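Long-range contacts in ATP-dependent DNA ligase (Mycobacterium tuberculosis, PDB 6NHX), which joins broken DNA ends in non-homologous end joining, using ATP to seal double-stranded DNA with release of AMP and diphosphate: residues A67-D72 against A137-V142; V82-S87 against E105-D110; W189-V194 against V273-Y278; V208-M213 against A224-T229. The protein carries 1 engineered substitution. One frame throughout, in Å; residues are numbered along the deposited sequence.

Interaction 1 (A67-D72 against A137-V142); sequences AEDLAD and ATSLTV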
# COMPACT_ATOMS: atom_id res chain seq x y z
N ALA A 67 -6.43 -3.43 -21.47
CA ALA A 67 -7.24 -4.41 -22.18
C ALA A 67 -7.06 -4.38 -23.68
O ALA A 67 -7.72 -5.16 -24.38
CB ALA A 67 -8.72 -4.21 -21.85
N GLU A 68 -6.22 -3.50 -24.22
CA GLU A 68 -6.01 -3.48 -25.66
C GLU A 68 -5.46 -4.82 -26.15
O GLU A 68 -5.68 -5.20 -27.31
CB GLU A 68 -5.09 -2.33 -26.06
CG GLU A 68 -3.63 -2.70 -26.13
CD GLU A 68 -2.81 -1.75 -27.00
OE1 GLU A 68 -1.90 -2.23 -27.71
OE2 GLU A 68 -3.08 -0.53 -26.96
N ASP A 69 -4.75 -5.54 -25.28
CA ASP A 69 -4.32 -6.91 -25.55
C ASP A 69 -5.41 -7.93 -25.25
O ASP A 69 -5.34 -9.06 -25.75
CB ASP A 69 -3.10 -7.21 -24.68
CG ASP A 69 -2.18 -8.26 -25.28
OD1 ASP A 69 -2.63 -9.41 -25.49
OD2 ASP A 69 -1.00 -7.95 -25.53
N LEU A 70 -6.41 -7.55 -24.45
CA LEU A 70 -7.49 -8.44 -24.05
C LEU A 70 -8.77 -8.19 -24.83
O LEU A 70 -9.86 -8.46 -24.32
CB LEU A 70 -7.78 -8.28 -22.55
CG LEU A 70 -6.69 -8.59 -21.53
CD1 LEU A 70 -7.08 -8.02 -20.19
CD2 LEU A 70 -6.49 -10.09 -21.44
N ALA A 71 -8.65 -7.69 -26.06
CA ALA A 71 -9.81 -7.11 -26.74
C ALA A 71 -10.93 -8.12 -26.94
O ALA A 71 -12.10 -7.73 -26.98
CB ALA A 71 -9.39 -6.47 -28.06
N ASP A 72 -10.60 -9.40 -27.07
CA ASP A 72 -11.63 -10.42 -27.28
C ASP A 72 -12.19 -10.96 -25.97
O ASP A 72 -13.19 -11.70 -26.00
CB ASP A 72 -11.08 -11.59 -28.11
CG ASP A 72 -10.37 -11.14 -29.38
OD1 ASP A 72 -9.17 -11.44 -29.53
OD2 ASP A 72 -11.02 -10.48 -30.22
N ALA A 137 -0.72 -15.49 -22.19
CA ALA A 137 -1.10 -15.23 -23.57
C ALA A 137 -1.27 -13.75 -23.88
O ALA A 137 -1.56 -13.41 -25.03
CB ALA A 137 -2.38 -15.99 -23.90
N THR A 138 -1.11 -12.87 -22.90
CA THR A 138 -1.38 -11.44 -23.07
C THR A 138 -0.27 -10.63 -22.42
O THR A 138 0.76 -11.16 -22.00
CB THR A 138 -2.75 -11.08 -22.47
OG1 THR A 138 -2.70 -11.30 -21.06
CG2 THR A 138 -3.87 -11.92 -23.10
N SER A 139 -0.51 -9.31 -22.31
CA SER A 139 0.39 -8.35 -21.67
C SER A 139 0.05 -8.11 -20.20
O SER A 139 0.69 -7.28 -19.55
CB SER A 139 0.33 -7.01 -22.40
OG SER A 139 -0.92 -6.38 -22.15
N LEU A 140 -0.98 -8.77 -19.69
CA LEU A 140 -1.33 -8.63 -18.29
C LEU A 140 -0.17 -9.11 -17.42
O LEU A 140 0.45 -10.14 -17.70
CB LEU A 140 -2.55 -9.51 -18.03
CG LEU A 140 -3.25 -9.47 -16.67
CD1 LEU A 140 -3.73 -8.08 -16.32
CD2 LEU A 140 -4.41 -10.44 -16.71
N THR A 141 0.10 -8.36 -16.35
CA THR A 141 1.21 -8.62 -15.42
C THR A 141 0.68 -9.37 -14.20
O THR A 141 -0.09 -8.80 -13.41
CB THR A 141 1.86 -7.29 -15.03
OG1 THR A 141 2.26 -6.59 -16.21
CG2 THR A 141 3.08 -7.53 -14.14
N VAL A 142 1.11 -10.61 -14.03
CA VAL A 142 0.71 -11.45 -12.90
C VAL A 142 1.96 -11.95 -12.21
O VAL A 142 2.57 -12.94 -12.61
CB VAL A 142 -0.18 -12.63 -13.36
CG1 VAL A 142 -0.50 -13.51 -12.14
CG2 VAL A 142 -1.45 -12.11 -13.98

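Interaction 2 (V82-S87 against E105-D110); sequences VVLDSS and EFWAFD. With ATP (adenosine-5'-triphosphate), chain B.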
# COMPACT_ATOMS: atom_id res chain seq x y z
N VAL A 82 0.62 0.16 -9.09
CA VAL A 82 1.91 0.38 -8.46
C VAL A 82 2.76 1.34 -9.29
O VAL A 82 2.64 1.43 -10.52
CB VAL A 82 2.71 -0.93 -8.21
CG1 VAL A 82 1.98 -1.84 -7.23
CG2 VAL A 82 2.96 -1.63 -9.56
N VAL A 83 3.64 2.03 -8.58
CA VAL A 83 4.73 2.79 -9.16
C VAL A 83 6.01 2.19 -8.60
O VAL A 83 6.17 2.09 -7.38
CB VAL A 83 4.63 4.29 -8.83
CG1 VAL A 83 5.89 5.05 -9.27
CG2 VAL A 83 3.39 4.91 -9.43
N LEU A 84 6.93 1.82 -9.48
CA LEU A 84 8.16 1.15 -9.08
C LEU A 84 9.25 2.17 -8.75
O LEU A 84 9.41 3.18 -9.44
CB LEU A 84 8.64 0.22 -10.20
CG LEU A 84 7.61 -0.79 -10.71
CD1 LEU A 84 8.23 -1.73 -11.74
CD2 LEU A 84 6.99 -1.57 -9.54
N ASP A 85 9.99 1.89 -7.67
CA ASP A 85 11.13 2.71 -7.27
C ASP A 85 12.35 2.34 -8.12
O ASP A 85 12.28 1.50 -9.02
CB ASP A 85 11.36 2.65 -5.76
CG ASP A 85 11.86 1.29 -5.28
OD1 ASP A 85 12.29 0.44 -6.09
OD2 ASP A 85 11.82 1.08 -4.04
N SER A 86 13.49 2.95 -7.82
CA SER A 86 14.69 2.69 -8.61
C SER A 86 15.25 1.29 -8.41
O SER A 86 16.10 0.87 -9.20
CB SER A 86 15.77 3.74 -8.31
OG SER A 86 16.10 3.74 -6.93
N SER A 87 14.81 0.58 -7.37
CA SER A 87 15.17 -0.82 -7.19
C SER A 87 14.17 -1.77 -7.81
O SER A 87 14.30 -2.99 -7.64
CB SER A 87 15.33 -1.14 -5.70
OG SER A 87 16.12 -0.16 -5.04
N GLU A 105 1.80 0.80 -13.23
CA GLU A 105 1.50 -0.55 -13.67
C GLU A 105 0.33 -1.10 -12.86
O GLU A 105 0.08 -0.68 -11.73
CB GLU A 105 2.70 -1.47 -13.44
CG GLU A 105 3.92 -1.05 -14.23
CD GLU A 105 5.01 -2.11 -14.32
OE1 GLU A 105 4.71 -3.31 -14.21
OE2 GLU A 105 6.18 -1.72 -14.54
N PHE A 106 -0.35 -2.08 -13.44
CA PHE A 106 -1.33 -2.88 -12.71
C PHE A 106 -0.76 -4.28 -12.55
O PHE A 106 -0.43 -4.93 -13.55
CB PHE A 106 -2.67 -2.91 -13.44
CG PHE A 106 -3.70 -3.78 -12.77
CD1 PHE A 106 -4.22 -3.46 -11.51
CD2 PHE A 106 -4.13 -4.94 -13.38
CE1 PHE A 106 -5.16 -4.27 -10.91
CE2 PHE A 106 -5.08 -5.76 -12.76
CZ PHE A 106 -5.59 -5.42 -11.55
N TRP A 107 -0.59 -4.71 -11.30
CA TRP A 107 -0.14 -6.07 -11.01
C TRP A 107 -1.36 -6.85 -10.54
O TRP A 107 -1.87 -6.62 -9.44
CB TRP A 107 0.96 -6.07 -9.94
CG TRP A 107 2.30 -5.57 -10.48
CD1 TRP A 107 2.54 -4.98 -11.68
CD2 TRP A 107 3.58 -5.63 -9.81
NE1 TRP A 107 3.88 -4.67 -11.81
CE2 TRP A 107 4.53 -5.06 -10.68
CE3 TRP A 107 4.00 -6.11 -8.57
CZ2 TRP A 107 5.88 -4.96 -10.34
CZ3 TRP A 107 5.35 -6.01 -8.24
CH2 TRP A 107 6.27 -5.43 -9.12
N ALA A 108 -1.79 -7.80 -11.36
CA ALA A 108 -2.98 -8.57 -11.07
C ALA A 108 -2.65 -9.75 -10.16
O ALA A 108 -1.63 -10.42 -10.35
CB ALA A 108 -3.57 -9.12 -12.38
N PHE A 109 -3.54 -10.00 -9.20
CA PHE A 109 -3.38 -11.17 -8.33
C PHE A 109 -4.65 -11.98 -8.14
O PHE A 109 -4.61 -13.01 -7.44
CB PHE A 109 -2.71 -10.84 -6.99
CG PHE A 109 -3.28 -9.64 -6.26
CD1 PHE A 109 -4.60 -9.65 -5.79
CD2 PHE A 109 -2.47 -8.54 -5.96
CE1 PHE A 109 -5.12 -8.55 -5.09
CE2 PHE A 109 -2.98 -7.44 -5.26
CZ PHE A 109 -4.30 -7.45 -4.82
N ASP A 110 -5.76 -11.60 -8.76
CA ASP A 110 -6.93 -12.47 -8.74
C ASP A 110 -7.72 -12.27 -10.03
O ASP A 110 -7.58 -11.26 -10.73
CB ASP A 110 -7.81 -12.30 -7.50
CG ASP A 110 -8.28 -13.64 -6.95
OD1 ASP A 110 -8.56 -14.54 -7.77
OD2 ASP A 110 -8.35 -13.79 -5.70
PG ATP B . -5.95 -2.64 4.72
O1G ATP B . -5.71 -4.12 4.90
O2G ATP B . -7.20 -2.10 5.40
O3G ATP B . -5.84 -2.20 3.27
PB ATP B . -3.43 -1.17 4.99
O1B ATP B . -2.69 -0.59 6.17
O2B ATP B . -3.74 -0.33 3.77
O3B ATP B . -4.77 -1.88 5.54
PA ATP B . -1.35 -3.19 4.97
O1A ATP B . -1.54 -3.58 6.41
O2A ATP B . -0.21 -2.35 4.46
O3A ATP B . -2.70 -2.50 4.48
O5' ATP B . -1.56 -4.50 4.05
C5' ATP B . -1.18 -4.49 2.68
C4' ATP B . -2.28 -3.87 1.80
O4' ATP B . -1.91 -4.10 0.44
C3' ATP B . -3.64 -4.49 1.99
O3' ATP B . -4.63 -3.55 1.59
C2' ATP B . -3.60 -5.60 0.98
O2' ATP B . -4.91 -6.04 0.59
C1' ATP B . -2.86 -4.96 -0.19
N9 ATP B . -2.05 -5.94 -0.94
C8 ATP B . -0.76 -5.78 -1.34
N7 ATP B . -0.33 -6.86 -2.05
C5 ATP B . -1.37 -7.71 -2.10
C6 ATP B . -1.59 -9.04 -2.66
N6 ATP B . -0.60 -9.68 -3.29
N1 ATP B . -2.80 -9.59 -2.50
C2 ATP B . -3.80 -8.98 -1.86
N3 ATP B . -3.67 -7.77 -1.31
C4 ATP B . -2.49 -7.12 -1.38

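Interaction 3 (W189-V194 against V273-Y278); sequences WNTQEV and VAEVRY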
# COMPACT_ATOMS: atom_id res chain seq x y z
N TRP A 189 8.78 -5.20 8.38
CA TRP A 189 9.07 -4.13 9.32
C TRP A 189 7.89 -3.87 10.24
O TRP A 189 6.74 -3.83 9.80
CB TRP A 189 9.36 -2.82 8.58
CG TRP A 189 10.69 -2.75 7.92
CD1 TRP A 189 11.02 -3.18 6.67
CD2 TRP A 189 11.89 -2.21 8.49
NE1 TRP A 189 12.35 -2.94 6.42
CE2 TRP A 189 12.91 -2.34 7.52
CE3 TRP A 189 12.20 -1.61 9.72
CZ2 TRP A 189 14.21 -1.91 7.75
CZ3 TRP A 189 13.50 -1.18 9.94
CH2 TRP A 189 14.49 -1.33 8.96
N ASN A 190 8.20 -3.65 11.52
CA ASN A 190 7.25 -2.99 12.40
C ASN A 190 6.86 -1.65 11.78
O ASN A 190 7.72 -0.94 11.24
CB ASN A 190 7.90 -2.69 13.75
CG ASN A 190 8.18 -3.93 14.55
OD1 ASN A 190 7.44 -4.92 14.47
ND2 ASN A 190 9.25 -3.90 15.33
N THR A 191 5.58 -1.32 11.86
CA THR A 191 5.07 -0.05 11.35
C THR A 191 4.32 0.67 12.46
O THR A 191 3.74 0.05 13.36
CB THR A 191 4.19 -0.28 10.11
OG1 THR A 191 4.99 -0.88 9.08
CG2 THR A 191 3.61 1.02 9.58
N GLN A 192 4.39 2.00 12.44
CA GLN A 192 3.74 2.83 13.45
C GLN A 192 3.08 4.01 12.76
O GLN A 192 3.72 4.66 11.92
CB GLN A 192 4.78 3.33 14.47
CG GLN A 192 4.24 4.30 15.52
CD GLN A 192 3.19 3.67 16.41
OE1 GLN A 192 3.42 2.61 17.01
NE2 GLN A 192 2.03 4.33 16.51
N GLU A 193 1.82 4.27 13.08
CA GLU A 193 1.16 5.50 12.68
C GLU A 193 1.66 6.64 13.55
O GLU A 193 1.83 6.51 14.78
CB GLU A 193 -0.35 5.36 12.83
CG GLU A 193 -0.94 4.31 11.91
CD GLU A 193 -2.33 3.89 12.31
OE1 GLU A 193 -2.92 4.53 13.21
OE2 GLU A 193 -2.84 2.92 11.72
N VAL A 194 1.90 7.78 12.91
CA VAL A 194 2.38 8.98 13.59
C VAL A 194 1.62 10.18 13.05
O VAL A 194 1.03 10.13 11.97
CB VAL A 194 3.90 9.20 13.44
CG1 VAL A 194 4.69 8.06 14.08
CG2 VAL A 194 4.26 9.35 11.97
N VAL A 273 -1.93 12.17 9.49
CA VAL A 273 -1.36 10.89 9.90
C VAL A 273 -0.46 10.36 8.80
O VAL A 273 -0.77 10.48 7.60
CB VAL A 273 -2.49 9.89 10.23
CG1 VAL A 273 -1.93 8.54 10.65
CG2 VAL A 273 -3.41 10.46 11.30
N ALA A 274 0.66 9.79 9.19
CA ALA A 274 1.55 9.08 8.29
C ALA A 274 1.90 7.74 8.91
O ALA A 274 1.69 7.50 10.10
CB ALA A 274 2.84 9.86 8.07
N GLU A 275 2.43 6.84 8.09
CA GLU A 275 2.93 5.56 8.56
C GLU A 275 4.43 5.52 8.35
O GLU A 275 4.92 5.89 7.28
CB GLU A 275 2.27 4.41 7.82
CG GLU A 275 1.28 3.64 8.66
CD GLU A 275 0.60 2.55 7.87
OE1 GLU A 275 -0.09 1.71 8.49
OE2 GLU A 275 0.75 2.52 6.63
N VAL A 276 5.15 5.07 9.37
CA VAL A 276 6.58 4.88 9.25
C VAL A 276 6.95 3.47 9.69
O VAL A 276 6.26 2.85 10.51
CB VAL A 276 7.37 5.94 10.03
CG1 VAL A 276 7.01 7.35 9.53
CG2 VAL A 276 7.09 5.82 11.50
N ARG A 277 8.02 2.95 9.12
CA ARG A 277 8.63 1.71 9.58
C ARG A 277 9.69 2.04 10.61
O ARG A 277 10.24 3.14 10.62
CB ARG A 277 9.30 1.01 8.41
CG ARG A 277 8.40 0.79 7.19
CD ARG A 277 9.17 0.14 6.07
NE ARG A 277 8.48 0.24 4.79
CZ ARG A 277 8.61 1.27 3.96
NH1 ARG A 277 9.41 2.29 4.27
NH2 ARG A 277 7.94 1.27 2.82
N TYR A 278 9.96 1.09 11.49
CA TYR A 278 10.96 1.32 12.53
C TYR A 278 11.44 -0.04 13.01
O TYR A 278 10.76 -1.06 12.85
CB TYR A 278 10.39 2.15 13.69
CG TYR A 278 9.39 1.39 14.53
CD1 TYR A 278 9.77 0.80 15.73
CD2 TYR A 278 8.07 1.26 14.12
CE1 TYR A 278 8.87 0.10 16.48
CE2 TYR A 278 7.16 0.56 14.88
CZ TYR A 278 7.56 -0.03 16.06
OH TYR A 278 6.65 -0.73 16.80
O HOH W 1 10.93 -3.75 12.31
O HOH W 2 4.25 -0.12 15.94

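Interaction 4 (V208-M213 against A224-T229); sequences VGSLLM and AGRVGT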
# COMPACT_ATOMS: atom_id res chain seq x y z
N VAL A 208 10.94 19.05 0.81
CA VAL A 208 10.67 18.60 2.17
C VAL A 208 11.68 17.51 2.49
O VAL A 208 11.50 16.35 2.10
CB VAL A 208 9.24 18.09 2.34
CG1 VAL A 208 9.01 17.57 3.76
CG2 VAL A 208 8.24 19.17 2.01
N GLY A 209 12.74 17.85 3.22
CA GLY A 209 13.75 16.87 3.55
C GLY A 209 13.27 15.84 4.55
O GLY A 209 13.61 14.65 4.45
N SER A 210 12.47 16.26 5.53
CA SER A 210 12.18 15.38 6.64
C SER A 210 10.97 15.91 7.39
O SER A 210 10.58 17.07 7.25
CB SER A 210 13.38 15.29 7.59
OG SER A 210 13.75 16.58 8.04
N LEU A 211 10.39 15.03 8.19
CA LEU A 211 9.18 15.32 8.94
C LEU A 211 9.45 15.02 10.40
O LEU A 211 10.12 14.04 10.73
CB LEU A 211 8.01 14.48 8.45
CG LEU A 211 7.62 14.75 6.99
CD1 LEU A 211 6.67 13.70 6.54
CD2 LEU A 211 6.99 16.10 6.86
N LEU A 212 8.91 15.87 11.26
CA LEU A 212 9.02 15.71 12.70
C LEU A 212 7.72 15.06 13.16
O LEU A 212 6.65 15.65 13.01
CB LEU A 212 9.26 17.07 13.35
CG LEU A 212 10.64 17.72 13.11
CD1 LEU A 212 11.78 16.75 13.36
CD2 LEU A 212 10.78 18.35 11.71
N MET A 213 7.83 13.84 13.70
CA MET A 213 6.72 12.96 13.99
C MET A 213 6.35 13.02 15.46
O MET A 213 7.21 13.24 16.32
CB MET A 213 7.13 11.50 13.73
CG MET A 213 7.64 11.19 12.34
SD MET A 213 8.26 9.49 12.31
CE MET A 213 9.64 9.60 13.45
N ALA A 224 8.49 11.80 18.36
CA ALA A 224 8.94 10.44 18.09
C ALA A 224 10.15 10.40 17.15
O ALA A 224 10.63 9.31 16.82
CB ALA A 224 7.79 9.63 17.47
N GLY A 225 10.65 11.54 16.72
CA GLY A 225 11.85 11.61 15.92
C GLY A 225 11.61 12.26 14.57
O GLY A 225 10.49 12.56 14.17
N ARG A 226 12.72 12.49 13.89
CA ARG A 226 12.69 12.97 12.53
C ARG A 226 12.71 11.77 11.60
O ARG A 226 13.47 10.82 11.80
CB ARG A 226 13.93 13.83 12.26
CG ARG A 226 14.08 14.23 10.82
CD ARG A 226 15.46 14.78 10.53
NE ARG A 226 15.88 15.72 11.55
CZ ARG A 226 15.45 16.98 11.63
NH1 ARG A 226 14.60 17.45 10.74
NH2 ARG A 226 15.89 17.76 12.61
N VAL A 227 11.85 11.81 10.58
CA VAL A 227 11.82 10.79 9.54
C VAL A 227 12.19 11.45 8.22
O VAL A 227 11.55 12.41 7.79
CB VAL A 227 10.47 10.05 9.45
CG1 VAL A 227 9.32 10.96 9.06
CG2 VAL A 227 10.57 8.86 8.49
N GLY A 228 13.26 10.96 7.60
CA GLY A 228 13.60 11.43 6.27
C GLY A 228 12.55 10.98 5.27
O GLY A 228 11.96 9.90 5.39
N THR A 229 12.31 11.82 4.26
CA THR A 229 11.33 11.49 3.24
C THR A 229 11.87 10.53 2.18
O THR A 229 11.09 9.85 1.52
CB THR A 229 10.80 12.75 2.55
OG1 THR A 229 11.87 13.39 1.83
CG2 THR A 229 10.21 13.72 3.56

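Interaction 1 (A67-D72 against A137-V142)
The flat carboxylate of Asp69 lies against the backbone of Thr138 and Ser139, which crosses one of its faces: Ser139 N sits about 3.5 Å above the carboxylate plane, almost over Asp69 CG, which is placed there by a chi1 of -153°, roughly anti to the backbone N. On the same face OD1 of Asp69 approaches Thr138 CA (3.4 Å), while OD2 of Asp69 comes within 3.5 Å of Ser139 CB. Separately, CB of Asp69 meets Ser139 OG at 3.4 Å. This aspartate is poorly ordered, and no hydrogen bond spans the two segments. The apolar part is Leu70 CD2 resting 3.6 Å from Thr138 CG2, the two side chains crossing at about a right angle. Thr138 turns its hydroxyl to another task, with OG1 bonded to Leu134 O and weakly approached by Leu140 N. The whole is a small surface contact of the nucleotide-binding domain, burying 221 Å². It sets the loop before strand 74-82 against the loop that follows helix 124-136; Leu70 also packs on Leu134 of that helix, Ala41 of strand 35-42 and Val75 of strand 74-82.

Interaction 2 (V82-S87 against E105-D110)
Val82 holds CG1 anti to its carbonyl carbon, which leaves CG2 between backbone N and carbonyl carbon, and that methyl covers the indole of Trp107. In Trp107 a chi1 of -73° places CG anti to the carbonyl carbon, and a chi2 of 10° turns the ring so that Val82 CG2 stands over its five-membered part, 3.8 Å from the centroid and 5° off the ring normal, a CH-pi contact. Leu84 CD2 comes obliquely to Trp107 CZ2 (3.7 Å), while its other branch, CD1, reaches Glu105 OE2 at 3.5 Å. Backbones meet at one antiparallel hydrogen-bonded pair, Val82 N to Glu105 O (2.8 Å) and Glu105 N to Val82 O (2.9 Å), joining the end of strand 74-82 to the start of strand 105-114. Within the latter, Trp107 NE1 donates in its ring plane to Glu105 OE1 (2.9 Å), which it meets from above the carboxylate plane. Further along, Phe109 and Asp110 both face Asp78 in a classic beta bulge, and the adenine of ATP lies over the Phe109 ring, with N1 3.3 Å above its centre. The chemistry is divided: the indole N-H is tied to a carboxylate, which restrains the ring's rotation under the Val82 methyl, next to Leu84, whereas Phe109 offers the base an apolar surface.

Interaction 3 (W189-V194 against V273-Y278)
Val273 sets CG1 against the backbone of the neighbouring strand, 3.6 Å from Val194 O. Ala274 forms a hydrogen-bonded antiparallel pair with Val194, its N and O each bonded to that residue. Glu275 turns to the other face of the sheet, where its CG lies 3.6 Å from Thr191 CG2, and runs side by side with Glu193; the carboxylates come close, Glu193 OE2 to Glu275 OE1 4.4 Å. Val276 pairs with Gln192, accepting from Gln192 N at 2.8 Å. Arg277, extended from CG to NE, crosses Trp189 at about a right angle and places CD over the indole's face, 4.1 Å from the five-membered centroid. Tyr278 N bonds Asn190 O (3.0 Å). Its chi1 of 71° puts CG between backbone N and carbonyl carbon; the ring takes Asn190 CB on one face, toward the rim and 3.4 Å above the plane, with Thr191 C at its edge. One water bridges Asn190 N and Tyr278 O; a second, at the ring's edge, touches Tyr278 OH at 2.6 Å. Salt bridges from Lys299 to Glu193 and from Arg293 and Arg296 to Glu275 would probably ease the repulsion of the glutamates. Arg277 salt-bridges Glu163, a probable manganese ligand, so a side chain of this OB-domain strand reaches the likely metal site of the nucleotide-binding domain, consistent with the closed arrangement of the two domains.

Interaction 4 (V208-M213 against A224-T229)
Leu211 and Val227 exchange backbone hydrogen bonds in both directions at the middle of this antiparallel hairpin pairing. Met213 N to Gly225 O (3.0 Å) and Ala224 N to Met213 O continue the series one way, Thr229 N to Gly209 O the other. Two side chains add polar bonds: Thr229 OG1 donates to Val208 O (3.0 Å), in its carbonyl plane, and Arg226 NH1 to Ser210 OG (3.0 Å). The Arg226 chain bends at chi3 (-45°), its guanidinium receiving Ser210 OG at the edge and Leu212 CD1 over one face, 3.9 Å above the plane. On the face of the sheet that carries Leu211, Met213 and Val227, Met213 crosses Val227 at about a right angle, SD 3.7 Å from Val227 CB, and Leu211 CB meets Val227 CG1 at 3.8 Å. A close approach to backbone is separate: Met213 chi3 (-64°) brings CE to 3.2 Å from Gly225 O. At Gly225 (phi 121°) a CB would jam against the carbonyl O of Ala224, as suits a glycine. Gly209 and Ser210 both face Arg200 of strand 190-201 in a classic beta bulge. Beyond the hairpin, Leu211 and Thr229 pack on helix 235-243, Met213 and Val227 on strand 273-278, within the OB-fold domain.

The four contacts form two touching pairs, one in each domain. Interactions 1 and 2 meet in the nucleotide-binding domain, where Thr141 O and Ala108 N, 2.8 Å apart, probably hydrogen-bond and Thr141 packs on Trp107. Interactions 3 and 4 share the OB-domain sheet, with Met213 SD 3.7 Å from Val276 CG1 and centres about 12 Å apart. Across the domains, interactions 2 and 3 do not touch, their nearest atoms about 8 Å apart, yet both approach ATP: interaction 2 at the adenine, interaction 3 through Glu275, whose side chain is about 4 Å from the nucleotide. Interactions 1 and 4 are remote from the annotated sites, their centres about 42 Å apart.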